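Endoribonuclease L-PSP/chorismate mutase-like domain-containing protein (Agrobacterium tumefaciens, PDB 3D01) is of unknown function but belongs to the trimeric YjgF/endoribonuclease L-PSP family, with a chorismate mutase-like fold, and may bind small ligands in clefts between its subunits. Local coordinates at residues G16-E20 / L21-L25; T61-V64 / G65-V68; V109-V112 / P113-E117; Q118-V121 / I122-A125. One frame throughout, in Å; residues are numbered along the deposited sequence.

Contact 1. Residues G16-E20 / L21-L25; sequences GRLKE and LGFTL
L18 meets both F23 and L25 where helix 3-21 ends and the chain doubles back along its last turn. The closer packing is apolar. L18 CG lies anti to its own backbone N (chi1 -176°), which carries the two methyls toward the loop that follows the helix: CD1 rests 3.8 Å from F23 CB, and CD2 lies 3.6 Å from L25 CD2. The side chain of L18 crosses both partners at about a right angle, one methyl branch for each. Branched leucine suits this place because it can serve two neighbours at once, and beyond it L128 and V132 of helix 118-133 continue the hydrophobic layer. The F23 ring, met obliquely by L18 CD1, runs on to lie between R75, E78 and L79 of helix 70-91 and L128 of helix 118-133.

The other side is looser and faces solvent. The long chains of R17, K19 and E20 lead outward, as charged residues on an exposed helix face should, and K19 keeps just its root near the turn, CG 3.7 Å from F23 O.

Between the two sides runs the backbone closure. F23 N donates to L18 O over 3.1 Å with a fairly straight 163° angle, and G22 N reaches K19 O at 2.9 Å. G22 has positive phi (114°), where a side chain would collide with the carbonyl oxygen of L21, and glycine has none. This is a Schellman motif, the classic C-terminal stop of an alpha-helix.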
# COMPACT_ATOMS: atom_id res chain seq x y z
N GLY I 16 13.92 22.29 -13.27
CA GLY I 16 15.30 22.51 -13.69
C GLY I 16 16.26 21.55 -13.02
O GLY I 16 17.17 21.01 -13.65
N ARG I 17 16.07 21.35 -11.72
CA ARG I 17 16.85 20.35 -10.99
C ARG I 17 16.71 18.96 -11.63
O ARG I 17 17.67 18.23 -11.73
CB ARG I 17 16.42 20.28 -9.54
CG ARG I 17 16.76 21.54 -8.75
CD ARG I 17 16.59 21.26 -7.30
NE ARG I 17 16.19 22.36 -6.44
CZ ARG I 17 16.97 23.37 -6.03
NH1 ARG I 17 18.23 23.55 -6.50
NH2 ARG I 17 16.45 24.26 -5.16
N LEU I 18 15.52 18.64 -12.09
CA LEU I 18 15.29 17.35 -12.72
C LEU I 18 16.03 17.24 -14.04
O LEU I 18 16.61 16.19 -14.35
CB LEU I 18 13.80 17.14 -12.93
CG LEU I 18 13.37 15.79 -13.49
CD1 LEU I 18 13.96 14.66 -12.60
CD2 LEU I 18 11.83 15.80 -13.54
N LYS I 19 16.03 18.31 -14.84
CA LYS I 19 16.86 18.34 -16.06
C LYS I 19 18.36 18.15 -15.78
O LYS I 19 19.07 17.46 -16.50
CB LYS I 19 16.63 19.62 -16.84
CG LYS I 19 15.25 19.78 -17.36
CD LYS I 19 15.10 21.02 -18.22
CE LYS I 19 13.63 21.19 -18.60
NZ LYS I 19 13.31 22.53 -19.14
N GLU I 20 18.85 18.77 -14.70
CA GLU I 20 20.24 18.60 -14.30
C GLU I 20 20.54 17.15 -13.98
O GLU I 20 21.69 16.73 -14.04
CB GLU I 20 20.55 19.47 -13.10
CG GLU I 20 20.52 20.96 -13.41
CD GLU I 20 20.71 21.82 -12.17
OE1 GLU I 20 20.52 21.34 -11.04
OE2 GLU I 20 21.04 23.01 -12.32
N LEU I 21 19.52 16.40 -13.61
CA LEU I 21 19.69 14.97 -13.33
C LEU I 21 19.55 14.11 -14.58
O LEU I 21 19.86 12.91 -14.55
CB LEU I 21 18.68 14.53 -12.29
CG LEU I 21 18.90 14.96 -10.84
CD1 LEU I 21 17.79 14.35 -9.96
CD2 LEU I 21 20.27 14.53 -10.34
N GLY I 22 19.09 14.68 -15.68
CA GLY I 22 19.04 13.99 -16.95
C GLY I 22 17.65 13.74 -17.47
O GLY I 22 17.49 13.10 -18.51
N PHE I 23 16.64 14.28 -16.80
CA PHE I 23 15.25 13.99 -17.16
C PHE I 23 14.40 15.23 -17.46
O PHE I 23 14.48 16.25 -16.78
CB PHE I 23 14.58 13.21 -16.02
CG PHE I 23 15.31 11.96 -15.63
CD1 PHE I 23 15.02 10.75 -16.23
CD2 PHE I 23 16.28 11.98 -14.63
CE1 PHE I 23 15.67 9.60 -15.84
CE2 PHE I 23 16.94 10.84 -14.25
CZ PHE I 23 16.63 9.64 -14.87
N THR I 24 13.55 15.08 -18.48
CA THR I 24 12.43 15.98 -18.72
C THR I 24 11.15 15.25 -18.34
O THR I 24 11.05 14.00 -18.47
CB THR I 24 12.39 16.44 -20.19
OG1 THR I 24 11.96 15.34 -21.01
CG2 THR I 24 13.78 16.92 -20.65
N LEU I 25 10.18 15.99 -17.83
CA LEU I 25 8.89 15.43 -17.51
C LEU I 25 8.16 15.01 -18.78
O LEU I 25 8.10 15.76 -19.76
CB LEU I 25 8.01 16.42 -16.73
CG LEU I 25 8.36 16.68 -15.27
CD1 LEU I 25 7.39 17.70 -14.65
CD2 LEU I 25 8.36 15.39 -14.48

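Contact 2. Residues T61-V64 / G65-V68; sequences TGLV and GRDV
A compact loop folds onto itself here, V64 packing on V68 and L63 bonding to D67, in the connection between strand 57-58 and helix 70-91. Its hub is the carbonyl oxygen of L63, which accepts three backbone N-H groups. D67 N gives the shortest bond, 2.7 Å to L63 O, and lies in the carbonyl plane; R66 N and V68 N approach the same oxygen from above that plane. A fourth bond runs the other way: D67 OD2 takes the N-H of L63 at 2.9 Å through its anti lone pair, almost straight at 173°. The aspartate reaches it because CG stands anti to the carbonyl carbon (chi1 -61°), beside the backbone N. L63 is thus held at both its N-H and its carbonyl.

A single beta bridge joins V64 to V68, and G65, with positive phi, makes the bend between them. G62 lies so close to D67 that a CB would collide with D67 CB. The loop belongs to the YjgF-like fold, and T61 and D67, with N152, line the pocket that holds a bound glycol ether, probably from the crystallisation liquor.

On the apolar side, V64 CG2 touches V68 CG2 at 3.5 Å, the two side chains crossing obliquely. Valines, short and branched at CB, suit this bridged backbone because their methyls meet close to the main chain. V68 CG1 stands 3.3 Å from T61 O. L63 extends from the loop to pack on A110 and V112 of its own chain and on P113 of the second subunit.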
# COMPACT_ATOMS: atom_id res chain seq x y z
N THR I 61 12.57 -3.69 -18.44
CA THR I 61 11.71 -4.84 -18.32
C THR I 61 12.47 -6.08 -17.87
O THR I 61 13.67 -6.24 -18.10
CB THR I 61 11.03 -5.20 -19.66
OG1 THR I 61 12.05 -5.44 -20.65
CG2 THR I 61 10.05 -4.08 -20.12
N GLY I 62 11.73 -6.98 -17.24
CA GLY I 62 12.30 -8.21 -16.70
C GLY I 62 12.60 -8.13 -15.21
O GLY I 62 12.30 -7.13 -14.51
N LEU I 63 13.16 -9.23 -14.72
CA LEU I 63 13.36 -9.45 -13.30
C LEU I 63 14.71 -8.99 -12.89
O LEU I 63 15.74 -9.35 -13.48
CB LEU I 63 13.23 -10.92 -12.91
CG LEU I 63 11.96 -11.63 -13.31
CD1 LEU I 63 11.99 -13.16 -12.92
CD2 LEU I 63 10.79 -10.93 -12.67
N VAL I 64 14.71 -8.21 -11.84
CA VAL I 64 15.95 -7.83 -11.21
C VAL I 64 16.62 -9.09 -10.58
O VAL I 64 15.99 -9.87 -9.82
CB VAL I 64 15.70 -6.72 -10.19
CG1 VAL I 64 17.00 -6.20 -9.71
CG2 VAL I 64 14.77 -5.57 -10.79
N GLY I 65 17.89 -9.27 -10.91
CA GLY I 65 18.65 -10.46 -10.54
C GLY I 65 18.68 -11.52 -11.62
O GLY I 65 19.40 -12.52 -11.50
N ARG I 66 17.90 -11.30 -12.69
CA ARG I 66 17.92 -12.20 -13.84
C ARG I 66 18.12 -11.45 -15.14
O ARG I 66 19.04 -11.75 -15.85
CB ARG I 66 16.67 -13.06 -13.90
CG ARG I 66 16.59 -13.95 -15.11
CD ARG I 66 15.34 -14.83 -15.16
NE ARG I 66 15.42 -15.64 -16.36
CZ ARG I 66 16.16 -16.73 -16.50
NH1 ARG I 66 16.76 -17.29 -15.47
NH2 ARG I 66 16.24 -17.30 -17.70
N ASP I 67 17.21 -10.53 -15.45
CA ASP I 67 17.20 -9.80 -16.72
C ASP I 67 17.90 -8.44 -16.61
O ASP I 67 18.47 -7.94 -17.60
CB ASP I 67 15.77 -9.60 -17.15
CG ASP I 67 15.04 -10.91 -17.36
OD1 ASP I 67 15.52 -11.72 -18.19
OD2 ASP I 67 14.02 -11.12 -16.70
N VAL I 68 17.84 -7.87 -15.42
CA VAL I 68 18.37 -6.52 -15.14
C VAL I 68 19.15 -6.53 -13.86
O VAL I 68 18.86 -7.29 -12.93
CB VAL I 68 17.22 -5.46 -15.08
CG1 VAL I 68 16.37 -5.60 -16.35
CG2 VAL I 68 16.39 -5.61 -13.92

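Contact 3. Residues V109-V112 / P113-E117; sequences VASV and PEFVE
F115 turns its ring back toward S111 and V109, while its CB packs against V112. With CG anti to the backbone N (chi1 179°), the ring is swung toward the end of strand 99-110 and presents its edge, near the ring plane, to the serine hydroxyl: S111 OG lies 3.6 Å from F115 CD2. V109 CG1 comes to the same ring obliquely, 4.3 Å from F115 CE2. One face of the ring is covered by the backbone N of E117, 3.6 Å above the plane and over its centre. Further along, V112 CG2 stands 4.0 Å from F115 CB, so the valine flanks the root of the aromatic side chain.

V112 to F115 form a type I beta turn, closed by F115 N to V112 O at 2.9 Å, the donor standing above the carbonyl plane. P113 suits the second position of such a turn because its ring already fixes phi near the required value.

S111 OG donates to V109 O over 2.8 Å and is also bonded to Q118 NE2 at the start of helix 118-133. S148 OG of the third subunit is hydrogen-bonded to both V112 O and F115 O, which must share its single proton. The chemistry therefore divides in two: apolar side chains, a hydroxyl and a backbone N-H together surround the ring within the subunit, while V112 O and F115 O serve the trimer interface.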
# COMPACT_ATOMS: atom_id res chain seq x y z
N VAL I 109 9.43 -4.01 -6.87
CA VAL I 109 10.55 -4.39 -7.73
C VAL I 109 10.38 -5.87 -8.19
O VAL I 109 10.37 -6.77 -7.36
CB VAL I 109 11.89 -4.25 -6.99
CG1 VAL I 109 13.06 -4.62 -7.91
CG2 VAL I 109 12.02 -2.84 -6.38
N ALA I 110 10.27 -6.08 -9.50
CA ALA I 110 10.08 -7.44 -10.05
C ALA I 110 11.42 -8.14 -9.81
O ALA I 110 12.50 -7.65 -10.23
CB ALA I 110 9.67 -7.39 -11.56
N SER I 111 11.38 -9.24 -9.04
CA SER I 111 12.61 -9.82 -8.48
C SER I 111 12.63 -11.33 -8.59
O SER I 111 11.60 -11.98 -8.36
CB SER I 111 12.76 -9.50 -6.98
OG SER I 111 12.72 -8.12 -6.70
N VAL I 112 13.80 -11.89 -8.86
CA VAL I 112 13.99 -13.33 -8.58
C VAL I 112 14.15 -13.45 -7.05
O VAL I 112 14.53 -12.50 -6.37
CB VAL I 112 15.18 -13.99 -9.32
CG1 VAL I 112 15.00 -14.02 -10.87
CG2 VAL I 112 16.56 -13.34 -8.96
N PRO I 113 13.85 -14.63 -6.50
CA PRO I 113 13.84 -14.80 -5.05
C PRO I 113 15.19 -14.67 -4.36
O PRO I 113 15.23 -14.49 -3.15
CB PRO I 113 13.25 -16.20 -4.88
CG PRO I 113 12.47 -16.43 -6.16
CD PRO I 113 13.38 -15.85 -7.19
N GLU I 114 16.28 -14.80 -5.11
CA GLU I 114 17.64 -14.56 -4.59
C GLU I 114 18.01 -13.08 -4.58
O GLU I 114 19.01 -12.70 -3.98
CB GLU I 114 18.68 -15.36 -5.37
CG GLU I 114 18.51 -16.86 -5.27
CD GLU I 114 17.25 -17.37 -5.95
OE1 GLU I 114 16.97 -16.94 -7.10
OE2 GLU I 114 16.56 -18.26 -5.35
N PHE I 115 17.21 -12.25 -5.26
CA PHE I 115 17.49 -10.82 -5.31
C PHE I 115 16.93 -10.15 -4.06
O PHE I 115 15.72 -10.26 -3.79
CB PHE I 115 16.98 -10.16 -6.56
CG PHE I 115 17.27 -8.71 -6.57
CD1 PHE I 115 18.60 -8.29 -6.68
CD2 PHE I 115 16.26 -7.77 -6.36
CE1 PHE I 115 18.91 -6.95 -6.66
CE2 PHE I 115 16.58 -6.42 -6.31
CZ PHE I 115 17.88 -6.01 -6.47
N VAL I 116 17.81 -9.47 -3.30
CA VAL I 116 17.44 -8.94 -1.99
C VAL I 116 17.90 -7.49 -1.77
O VAL I 116 18.11 -7.05 -0.64
CB VAL I 116 17.94 -9.89 -0.85
CG1 VAL I 116 17.20 -11.21 -0.91
CG2 VAL I 116 19.48 -10.09 -0.93
N GLU I 117 18.06 -6.75 -2.86
CA GLU I 117 18.50 -5.35 -2.78
C GLU I 117 17.45 -4.42 -3.37
O GLU I 117 17.76 -3.40 -4.01
CB GLU I 117 19.86 -5.18 -3.45
CG GLU I 117 20.95 -5.87 -2.68
CD GLU I 117 22.25 -5.94 -3.45
OE1 GLU I 117 22.27 -6.31 -4.63
OE2 GLU I 117 23.28 -5.68 -2.85

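Contact 4. Residues Q118-V121 / I122-A125; sequences QHLV and INGA
H119 O receives N123 N at 2.9 Å, the shortest sound polar bond between 118-121 and 122-125, and takes a weak further bond from R141 NH2. This is the first part of helix 118-133, which links strands 99-110 and 140-146 in a beta-alpha-beta unit. The preceding i to i+4 bond, I122 N to Q118 O, is 3.0 Å and nearly straight at 163°. G124 N instead reaches back only three residues, to V121 O at 3.0 Å, from above the carbonyl plane; a local 3-10-like tightening is consistent with this.

The side chains sort by face. Q118, bonded to S111, begins the buried stripe by packing on V109. V121 fits between A73 of helix 70-91 and strands 99-110 and 155-163, and I122 lies on the sheet, against V155 and I157 among others. A125, small enough to sit beside A77 and A81, lets helix 70-91 come close.

H119 and N123 lie away from that stripe. H119 stacks its ring on F151 of the third subunit, a contact an aromatic imidazole is well suited to make, and N123 OD1 is bonded to R141 NH1. The asparagine is placed by CG anti to the carbonyl carbon (chi1 -74°), which folds the amide back over the previous turn. There L120 CD2 comes within 3.8 Å of N123 ND2.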
# COMPACT_ATOMS: atom_id res chain seq x y z
N GLN I 118 16.20 -4.73 -3.09
CA GLN I 118 15.10 -3.87 -3.52
C GLN I 118 15.20 -2.45 -2.95
O GLN I 118 14.79 -1.49 -3.59
CB GLN I 118 13.74 -4.47 -3.20
CG GLN I 118 13.41 -5.78 -3.92
CD GLN I 118 13.92 -7.01 -3.21
OE1 GLN I 118 14.58 -6.92 -2.15
NE2 GLN I 118 13.59 -8.19 -3.76
N HIS I 119 15.74 -2.32 -1.74
CA HIS I 119 15.99 -0.98 -1.14
C HIS I 119 16.94 -0.16 -2.01
O HIS I 119 16.71 1.03 -2.23
CB HIS I 119 16.51 -1.10 0.29
CG HIS I 119 17.73 -1.95 0.43
ND1 HIS I 119 17.74 -3.30 0.12
CD2 HIS I 119 18.98 -1.65 0.84
CE1 HIS I 119 18.96 -3.78 0.33
NE2 HIS I 119 19.72 -2.79 0.76
N LEU I 120 17.98 -0.79 -2.54
CA LEU I 120 18.93 -0.09 -3.41
C LEU I 120 18.27 0.34 -4.71
O LEU I 120 18.58 1.41 -5.27
CB LEU I 120 20.10 -1.00 -3.70
CG LEU I 120 20.89 -1.42 -2.45
CD1 LEU I 120 22.19 -2.11 -2.92
CD2 LEU I 120 21.13 -0.24 -1.55
N VAL I 121 17.35 -0.50 -5.20
CA VAL I 121 16.63 -0.19 -6.43
C VAL I 121 15.75 1.03 -6.24
O VAL I 121 15.79 1.97 -7.02
CB VAL I 121 15.80 -1.39 -6.92
CG1 VAL I 121 14.84 -0.97 -8.07
CG2 VAL I 121 16.76 -2.55 -7.30
N ILE I 122 14.98 1.03 -5.16
CA ILE I 122 14.04 2.12 -4.91
C ILE I 122 14.79 3.39 -4.51
O ILE I 122 14.29 4.49 -4.72
CB ILE I 122 12.96 1.71 -3.88
CG1 ILE I 122 12.16 0.50 -4.39
CG2 ILE I 122 12.04 2.88 -3.58
CD1 ILE I 122 11.50 0.65 -5.81
N ASN I 123 16.01 3.25 -4.00
CA ASN I 123 16.87 4.43 -3.78
C ASN I 123 17.02 5.28 -5.04
O ASN I 123 17.17 6.50 -4.91
CB ASN I 123 18.25 4.06 -3.25
CG ASN I 123 18.23 3.64 -1.77
OD1 ASN I 123 17.23 3.83 -1.06
ND2 ASN I 123 19.33 3.06 -1.31
N GLY I 124 16.96 4.67 -6.23
CA GLY I 124 16.86 5.42 -7.52
C GLY I 124 15.76 6.49 -7.47
O GLY I 124 16.00 7.67 -7.78
N ALA I 125 14.57 6.10 -7.05
CA ALA I 125 13.41 7.01 -6.99
C ALA I 125 13.63 7.96 -5.81
O ALA I 125 13.54 9.18 -5.95
CB ALA I 125 12.08 6.21 -6.84

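Contacts 1 to 4 follow one another along the chain. Contact 1, at the end of helix 3-21, stands apart, its centre 19 Å from that of contact 4 and 26 Å or more from those of the other two. Contacts 2 and 3 are joined most closely, with centres 9 Å apart, since the 61-68 loop pairs by backbone bonds with the end of strand 99-110. Contact 3 then leads directly into contact 4 at the start of helix 118-133, their centres 12 Å apart. Contacts 3 and 4 both face the third subunit and contact 2 the second, so this end of the fold takes part in trimer assembly.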